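Side-chain contact in arylsulfatase (Pseudoalteromonas sp. MB47, PDB 7AJ0), which probably removes sulfate groups from the algal polysaccharide fucoidan as an exo-acting, calcium-binding hydrolase of the sulfatase family: residues I380-L385 and G389-L394. Sequence-based numbering, arbitrary orientation.
Sequences IYMTSL and GVIDEL
Leu385, in the last turn of helix 377-387, packs against Val390, Ile391 and Leu394, where the chain folds back. Its CB meets both Ile391 CG1, at 3.7 Å, and Val390 CG2; further out the branches part, CD1 reaching Leu394 CD2 at 3.9 Å and CD2 returning to Val390 CG2. CG, meanwhile, lies over one face of the Tyr381 ring, offset toward its rim. A forked aliphatic chain suits this place, since each methyl has its own neighbour. Met382 flanks it: with CG anti to the backbone N (chi1 -155°), its unbranched, flexible chain bends at the next two torsions, SD coming 3.8 Å from Leu394 CD1 while CE touches the same methyl and lies in plane at the Tyr381 ring edge. Ile391, running at about a right angle to Met382, has a CG1-CD1 arm long enough to bring CD1 to 4.0 Å from Met382 CG. An alanine in place of Met382 would probably leave Leu394 CD1 and Ile391 CD1 without their thioether neighbour and open a gap beside the tyrosine edge. Tyr381 OH passes 3.4 Å from Leu394 CD2, but its polar need is met by Val139 O. Gly389, with the positive phi that glycine tolerates easily, closes the helix in a Schellman motif. The Val390 N to Leu385 O bond (2.9 Å) helps hold the reversal, while apolar packing, continued by Leu144, holds the following 3-10 turn against the helix.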
loop_
_atom_site.group_PDB
_atom_site.type_symbol
_atom_site.label_atom_id
_atom_site.label_comp_id
_atom_site.label_asym_id
_atom_site.label_seq_id
_atom_site.Cartn_x
_atom_site.Cartn_y
_atom_site.Cartn_z
ATOM N N ILE A 380 -10.617 -39.082 3.492
ATOM C CA ILE A 380 -9.809 -40.243 3.135
ATOM C C ILE A 380 -9.750 -41.215 4.307
ATOM O O ILE A 380 -9.884 -42.433 4.139
ATOM C CB ILE A 380 -8.400 -39.805 2.696
ATOM C CG1 ILE A 380 -8.485 -38.896 1.468
ATOM C CG2 ILE A 380 -7.535 -41.026 2.403
ATOM C CD1 ILE A 380 -7.193 -38.161 1.151
ATOM N N TYR A 381 -9.547 -40.684 5.514
ATOM C CA TYR A 381 -9.551 -41.511 6.715
ATOM C C TYR A 381 -10.868 -42.258 6.859
ATOM O O TYR A 381 -10.886 -43.485 7.010
ATOM C CB TYR A 381 -9.283 -40.617 7.930
ATOM C CG TYR A 381 -9.510 -41.249 9.281
ATOM C CD1 TYR A 381 -10.784 -41.327 9.828
ATOM C CD2 TYR A 381 -8.447 -41.731 10.029
ATOM C CE1 TYR A 381 -10.994 -41.886 11.067
ATOM C CE2 TYR A 381 -8.647 -42.294 11.270
ATOM C CZ TYR A 381 -9.922 -42.369 11.784
ATOM O OH TYR A 381 -10.128 -42.932 13.021
ATOM N N MET A 382 -11.987 -41.534 6.801
ATOM C CA MET A 382 -13.286 -42.161 7.022
ATOM C C MET A 382 -13.658 -43.094 5.878
ATOM O O MET A 382 -14.313 -44.118 6.101
ATOM C CB MET A 382 -14.357 -41.088 7.204
ATOM C CG MET A 382 -15.568 -41.552 7.998
ATOM S SD MET A 382 -15.147 -42.068 9.676
ATOM C CE MET A 382 -14.688 -40.509 10.429
ATOM N N THR A 383 -13.261 -42.755 4.650
ATOM C CA THR A 383 -13.466 -43.662 3.525
ATOM C C THR A 383 -12.657 -44.942 3.707
ATOM O O THR A 383 -13.155 -46.044 3.450
ATOM C CB THR A 383 -13.085 -42.957 2.220
ATOM O OG1 THR A 383 -13.894 -41.781 2.055
ATOM C CG2 THR A 383 -13.277 -43.875 1.024
ATOM N N SER A 384 -11.409 -44.814 4.163
ATOM C CA SER A 384 -10.591 -45.995 4.420
ATOM C C SER A 384 -11.241 -46.902 5.457
ATOM O O SER A 384 -11.249 -48.128 5.301
ATOM C CB SER A 384 -9.197 -45.575 4.888
ATOM O OG SER A 384 -8.506 -44.855 3.882
ATOM N N LEU A 385 -11.788 -46.319 6.526
ATOM C CA LEU A 385 -12.381 -47.135 7.578
ATOM C C LEU A 385 -13.592 -47.907 7.073
ATOM O O LEU A 385 -13.844 -49.030 7.522
ATOM C CB LEU A 385 -12.779 -46.262 8.766
ATOM C CG LEU A 385 -11.656 -45.512 9.483
ATOM C CD1 LEU A 385 -12.195 -44.880 10.762
ATOM C CD2 LEU A 385 -10.476 -46.421 9.777
ATOM N N GLY A 389 -14.507 -51.895 6.811
ATOM C CA GLY A 389 -15.609 -52.278 7.670
ATOM C C GLY A 389 -15.341 -52.089 9.148
ATOM O O GLY A 389 -15.536 -53.020 9.936
ATOM N N VAL A 390 -14.916 -50.888 9.546
ATOM C CA VAL A 390 -14.492 -50.667 10.923
ATOM C C VAL A 390 -14.944 -49.314 11.457
ATOM O O VAL A 390 -14.397 -48.819 12.450
ATOM C CB VAL A 390 -12.957 -50.793 11.038
ATOM C CG1 VAL A 390 -12.499 -52.189 10.661
ATOM C CG2 VAL A 390 -12.270 -49.757 10.151
ATOM N N ILE A 391 -15.950 -48.709 10.822
ATOM C CA ILE A 391 -16.398 -47.398 11.285
ATOM C C ILE A 391 -17.089 -47.506 12.641
ATOM O O ILE A 391 -17.008 -46.581 13.461
ATOM C CB ILE A 391 -17.312 -46.724 10.240
ATOM C CG1 ILE A 391 -16.460 -46.148 9.103
ATOM C CG2 ILE A 391 -18.168 -45.639 10.889
ATOM C CD1 ILE A 391 -17.180 -45.162 8.196
ATOM N N ASP A 392 -17.775 -48.620 12.909
ATOM C CA ASP A 392 -18.468 -48.784 14.183
ATOM C C ASP A 392 -17.520 -48.886 15.375
ATOM O O ASP A 392 -17.996 -48.946 16.515
ATOM C CB ASP A 392 -19.369 -50.025 14.143
ATOM C CG ASP A 392 -18.580 -51.326 14.067
ATOM O OD1 ASP A 392 -17.333 -51.282 13.991
ATOM O OD2 ASP A 392 -19.218 -52.401 14.086
ATOM N N GLU A 393 -16.209 -48.909 15.146
ATOM C CA GLU A 393 -15.227 -49.013 16.216
ATOM C C GLU A 393 -14.766 -47.658 16.742
ATOM O O GLU A 393 -13.908 -47.616 17.629
ATOM C CB GLU A 393 -14.007 -49.809 15.730
ATOM C CG GLU A 393 -14.298 -51.269 15.405
ATOM C CD GLU A 393 -14.567 -52.106 16.646
ATOM O OE1 GLU A 393 -13.840 -51.938 17.648
ATOM O OE2 GLU A 393 -15.508 -52.929 16.620
ATOM N N LEU A 394 -15.308 -46.560 16.230
ATOM C CA LEU A 394 -14.838 -45.238 16.638
ATOM C C LEU A 394 -15.399 -44.880 18.011
ATOM O O LEU A 394 -16.604 -45.034 18.238
ATOM C CB LEU A 394 -15.249 -44.183 15.617
ATOM C CG LEU A 394 -14.533 -44.191 14.267
ATOM C CD1 LEU A 394 -15.109 -43.106 13.368
ATOM C CD2 LEU A 394 -13.038 -43.997 14.438
#